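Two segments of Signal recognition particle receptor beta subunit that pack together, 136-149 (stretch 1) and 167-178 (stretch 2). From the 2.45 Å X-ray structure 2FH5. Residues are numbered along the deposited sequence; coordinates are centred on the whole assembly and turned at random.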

# COMPACT_ATOMS: atom_id res chain seq x y z
N ILE B 136 14.23 -11.00 13.79
CA ILE B 136 12.96 -10.31 13.98
C ILE B 136 12.06 -11.16 14.87
O ILE B 136 11.37 -10.63 15.75
CB ILE B 136 12.32 -10.00 12.61
CG1 ILE B 136 13.05 -8.79 12.01
CG2 ILE B 136 10.81 -9.75 12.74
CD1 ILE B 136 12.78 -8.58 10.55
N GLN B 137 12.09 -12.48 14.67
CA GLN B 137 11.28 -13.37 15.50
C GLN B 137 11.71 -13.26 16.96
O GLN B 137 10.87 -13.16 17.86
CB GLN B 137 11.42 -14.82 15.08
CG GLN B 137 10.40 -15.66 15.81
CD GLN B 137 10.61 -17.15 15.68
OE1 GLN B 137 10.99 -17.65 14.62
NE2 GLN B 137 10.34 -17.88 16.75
N GLN B 138 13.02 -13.28 17.18
CA GLN B 138 13.56 -13.19 18.53
C GLN B 138 13.14 -11.89 19.21
O GLN B 138 12.62 -11.92 20.33
CB GLN B 138 15.09 -13.32 18.51
CG GLN B 138 15.77 -12.79 19.78
CD GLN B 138 17.29 -13.02 19.81
OE1 GLN B 138 17.96 -12.98 18.76
NE2 GLN B 138 17.84 -13.23 21.01
N GLN B 139 13.35 -10.74 18.56
CA GLN B 139 12.97 -9.47 19.17
C GLN B 139 11.46 -9.32 19.34
O GLN B 139 10.99 -8.70 20.30
CB GLN B 139 13.55 -8.31 18.36
CG GLN B 139 15.07 -8.29 18.38
CD GLN B 139 15.62 -8.24 19.81
OE1 GLN B 139 15.42 -7.25 20.53
NE2 GLN B 139 16.32 -9.31 20.22
N LEU B 140 10.67 -9.88 18.44
CA LEU B 140 9.23 -9.79 18.61
C LEU B 140 8.74 -10.63 19.79
O LEU B 140 7.80 -10.23 20.49
CB LEU B 140 8.50 -10.22 17.35
CG LEU B 140 8.45 -9.15 16.29
CD1 LEU B 140 8.01 -9.79 15.00
CD2 LEU B 140 7.52 -8.01 16.76
N GLU B 141 9.35 -11.80 20.01
CA GLU B 141 8.94 -12.64 21.14
C GLU B 141 9.27 -11.90 22.43
O GLU B 141 8.42 -11.78 23.32
CB GLU B 141 9.66 -14.00 21.09
CG GLU B 141 9.28 -14.80 19.86
CD GLU B 141 9.82 -16.21 19.83
OE1 GLU B 141 10.97 -16.43 20.26
OE2 GLU B 141 9.09 -17.11 19.35
N LYS B 142 10.49 -11.39 22.52
CA LYS B 142 10.90 -10.65 23.70
C LYS B 142 9.94 -9.49 23.97
O LYS B 142 9.57 -9.22 25.10
CB LYS B 142 12.33 -10.16 23.51
CG LYS B 142 12.78 -9.08 24.49
CD LYS B 142 14.23 -8.63 24.22
CE LYS B 142 14.65 -7.51 25.18
NZ LYS B 142 16.05 -7.03 24.96
N GLU B 143 9.50 -8.82 22.91
CA GLU B 143 8.61 -7.67 23.03
C GLU B 143 7.15 -8.05 23.35
O GLU B 143 6.48 -7.37 24.12
CB GLU B 143 8.66 -6.87 21.73
CG GLU B 143 8.04 -5.50 21.83
CD GLU B 143 8.88 -4.55 22.65
OE1 GLU B 143 10.12 -4.49 22.40
OE2 GLU B 143 8.30 -3.88 23.53
N LEU B 144 6.63 -9.11 22.75
CA LEU B 144 5.26 -9.50 23.05
C LEU B 144 5.24 -10.01 24.50
O LEU B 144 4.24 -9.90 25.22
CB LEU B 144 4.82 -10.60 22.09
CG LEU B 144 4.71 -10.17 20.62
CD1 LEU B 144 4.64 -11.38 19.72
CD2 LEU B 144 3.49 -9.31 20.44
N ASN B 145 6.38 -10.53 24.94
CA ASN B 145 6.50 -11.02 26.29
C ASN B 145 6.28 -9.94 27.30
O ASN B 145 5.75 -10.19 28.37
CB ASN B 145 7.86 -11.66 26.54
CG ASN B 145 7.95 -12.26 27.92
OD1 ASN B 145 7.15 -13.13 28.29
ND2 ASN B 145 8.90 -11.78 28.70
N THR B 146 6.70 -8.72 27.00
CA THR B 146 6.48 -7.62 27.95
C THR B 146 5.08 -7.06 27.77
O THR B 146 4.43 -6.71 28.74
CB THR B 146 7.48 -6.47 27.77
OG1 THR B 146 8.80 -6.93 28.07
CG2 THR B 146 7.15 -5.33 28.71
N LEU B 147 4.62 -7.00 26.52
CA LEU B 147 3.29 -6.47 26.23
C LEU B 147 2.14 -7.20 26.90
O LEU B 147 1.18 -6.57 27.31
CB LEU B 147 3.03 -6.43 24.72
CG LEU B 147 3.43 -5.19 23.93
CD1 LEU B 147 3.15 -5.45 22.48
CD2 LEU B 147 2.63 -3.96 24.43
N ARG B 148 2.19 -8.53 26.99
CA ARG B 148 1.09 -9.24 27.62
C ARG B 148 0.98 -8.91 29.11
O ARG B 148 -0.03 -9.23 29.74
CB ARG B 148 1.22 -10.75 27.41
CG ARG B 148 2.53 -11.28 27.80
CD ARG B 148 2.63 -12.77 27.54
NE ARG B 148 3.87 -13.26 28.15
CZ ARG B 148 4.12 -14.53 28.42
NH1 ARG B 148 3.22 -15.45 28.13
NH2 ARG B 148 5.27 -14.87 28.99
N VAL B 149 2.00 -8.28 29.67
CA VAL B 149 1.96 -7.88 31.07
C VAL B 149 1.57 -6.39 31.16
O VAL B 149 0.66 -6.03 31.90
CB VAL B 149 3.33 -8.08 31.77
CG1 VAL B 149 3.25 -7.63 33.23
CG2 VAL B 149 3.74 -9.51 31.67
N GLN B 167 -5.40 -14.75 26.07
CA GLN B 167 -4.03 -14.33 26.35
C GLN B 167 -2.97 -15.09 25.55
O GLN B 167 -3.26 -16.12 24.95
CB GLN B 167 -3.72 -14.46 27.83
CG GLN B 167 -3.54 -15.88 28.29
CD GLN B 167 -2.99 -15.94 29.68
OE1 GLN B 167 -3.68 -15.61 30.64
NE2 GLN B 167 -1.73 -16.35 29.81
N LEU B 168 -1.74 -14.59 25.59
CA LEU B 168 -0.64 -15.19 24.85
C LEU B 168 0.17 -16.24 25.60
O LEU B 168 0.81 -15.94 26.60
CB LEU B 168 0.32 -14.09 24.37
CG LEU B 168 -0.14 -12.99 23.41
CD1 LEU B 168 1.08 -12.19 22.99
CD2 LEU B 168 -0.82 -13.59 22.19
N GLY B 169 0.16 -17.46 25.09
CA GLY B 169 0.92 -18.54 25.71
C GLY B 169 0.63 -18.76 27.18
O GLY B 169 -0.52 -18.64 27.62
N LYS B 170 1.66 -19.10 27.95
CA LYS B 170 1.45 -19.32 29.38
C LYS B 170 2.07 -18.19 30.19
O LYS B 170 3.22 -17.80 29.95
CB LYS B 170 2.06 -20.67 29.79
CG LYS B 170 1.20 -21.86 29.42
CD LYS B 170 -0.06 -21.93 30.28
CE LYS B 170 -1.03 -22.97 29.73
NZ LYS B 170 -0.32 -24.21 29.30
N LYS B 171 1.30 -17.67 31.15
CA LYS B 171 1.75 -16.55 31.98
C LYS B 171 3.11 -16.80 32.66
O LYS B 171 3.95 -15.89 32.74
CB LYS B 171 0.71 -16.23 33.04
CG LYS B 171 0.37 -17.39 33.96
CD LYS B 171 -0.43 -16.95 35.18
CE LYS B 171 0.45 -16.22 36.15
NZ LYS B 171 -0.30 -15.30 37.05
N GLY B 172 3.32 -18.03 33.12
CA GLY B 172 4.55 -18.37 33.79
C GLY B 172 5.77 -18.66 32.95
O GLY B 172 6.86 -18.82 33.49
N LYS B 173 5.62 -18.76 31.63
CA LYS B 173 6.80 -19.00 30.80
C LYS B 173 7.00 -17.91 29.74
O LYS B 173 6.03 -17.44 29.13
CB LYS B 173 6.72 -20.36 30.12
CG LYS B 173 8.08 -20.77 29.54
CD LYS B 173 8.02 -21.92 28.55
CE LYS B 173 9.37 -22.03 27.85
NZ LYS B 173 9.82 -20.67 27.35
N GLU B 174 8.26 -17.51 29.53
CA GLU B 174 8.61 -16.48 28.55
C GLU B 174 7.94 -16.76 27.20
O GLU B 174 8.09 -17.84 26.63
CB GLU B 174 10.13 -16.42 28.38
CG GLU B 174 10.88 -16.18 29.69
CD GLU B 174 10.96 -14.71 30.10
OE1 GLU B 174 11.80 -13.98 29.53
OE2 GLU B 174 10.19 -14.28 31.00
N PHE B 175 7.20 -15.77 26.69
CA PHE B 175 6.48 -15.90 25.43
C PHE B 175 7.29 -16.36 24.23
O PHE B 175 8.43 -15.96 24.05
CB PHE B 175 5.82 -14.58 25.01
CG PHE B 175 5.08 -14.68 23.71
CD1 PHE B 175 3.82 -15.27 23.67
CD2 PHE B 175 5.68 -14.33 22.52
CE1 PHE B 175 3.19 -15.52 22.47
CE2 PHE B 175 5.05 -14.58 21.31
CZ PHE B 175 3.81 -15.18 21.29
N GLU B 176 6.66 -17.19 23.40
CA GLU B 176 7.27 -17.69 22.17
C GLU B 176 6.12 -18.00 21.25
O GLU B 176 5.06 -18.40 21.71
CB GLU B 176 8.10 -18.96 22.42
CG GLU B 176 9.51 -18.67 22.90
CD GLU B 176 10.27 -19.93 23.29
OE1 GLU B 176 10.58 -20.77 22.42
OE2 GLU B 176 10.56 -20.07 24.50
N PHE B 177 6.31 -17.79 19.95
CA PHE B 177 5.24 -18.06 18.99
C PHE B 177 4.77 -19.51 18.97
O PHE B 177 3.59 -19.76 18.73
CB PHE B 177 5.69 -17.62 17.59
CG PHE B 177 5.75 -16.12 17.41
CD1 PHE B 177 4.57 -15.38 17.27
CD2 PHE B 177 6.97 -15.45 17.40
CE1 PHE B 177 4.62 -13.97 17.10
CE2 PHE B 177 7.04 -14.05 17.24
CZ PHE B 177 5.87 -13.31 17.09
N SER B 178 5.67 -20.46 19.21
CA SER B 178 5.31 -21.88 19.23
C SER B 178 4.24 -22.24 20.30
O SER B 178 3.51 -23.21 20.14
CB SER B 178 6.54 -22.75 19.46
OG SER B 178 7.07 -22.53 20.75
O HOH W 1 11.45 -19.34 19.92
O HOH W 2 8.60 -19.83 18.65

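Residues 136-149 form part of a longer helix, and 167-178 lie against it as an irregular segment of loop and turn that ends in a 3-10 segment. The CA atoms come closest at Asn145-Phe175 (5.0 Å) and Glu141-Glu176 (5.4 Å). Within the helix, amides bond backbone carbonyls, as Asn145 N does to Glu141 O (2.9 Å); the direct hydrogen bonds between the stretches join helix side chains to the backbone of the other stretch.

Arg148 does most of this work. Its NH1 donates to Leu168 O (2.9 Å) and Lys170 O (3.0 Å), and its NH2 to Lys173 O (2.7 Å); all three carbonyls lie near the guanidinium plane, where its N-H bonds point. Lys170 O also accepts from Lys173 N (3.1 Å), closing the type I turn, so this one carbonyl oxygen accepts from both the turn's own amide and the arginine. Phe175 N sits over one face of the guanidinium, 3.1 Å from Arg148 NH2, but both are donors and do not bond. They share an acceptor instead: Asn145 OD1 takes a nearly straight bond from Phe175 N (3.1 Å, 176°) and another from Arg148 NH2 (2.7 Å).

One helical turn earlier, Glu141 OE2 accepts from Phe177 N (2.9 Å), from Gln137 NE2 (3.0 Å) within the helix, and from water 2 (2.9 Å). Water 2 in turn accepts from Ser178 N (3.0 Å), so the carboxylate serves two successive backbone amides, one directly and one through water. Water 1 lies 3.0 Å from both Glu141 OE1 and Glu176 OE1, in position to donate to either, though it has more acceptors in reach than protons.

Beside these polar contacts lies an apolar patch. Leu144 CD1 touches both Phe175 CE2 (3.6 Å) and Phe177 CZ (3.5 Å), Leu144 CB meets Leu168 CD1 (4.2 Å), and Leu140 CB approaches the Phe177 ring edge at CZ (4.1 Å).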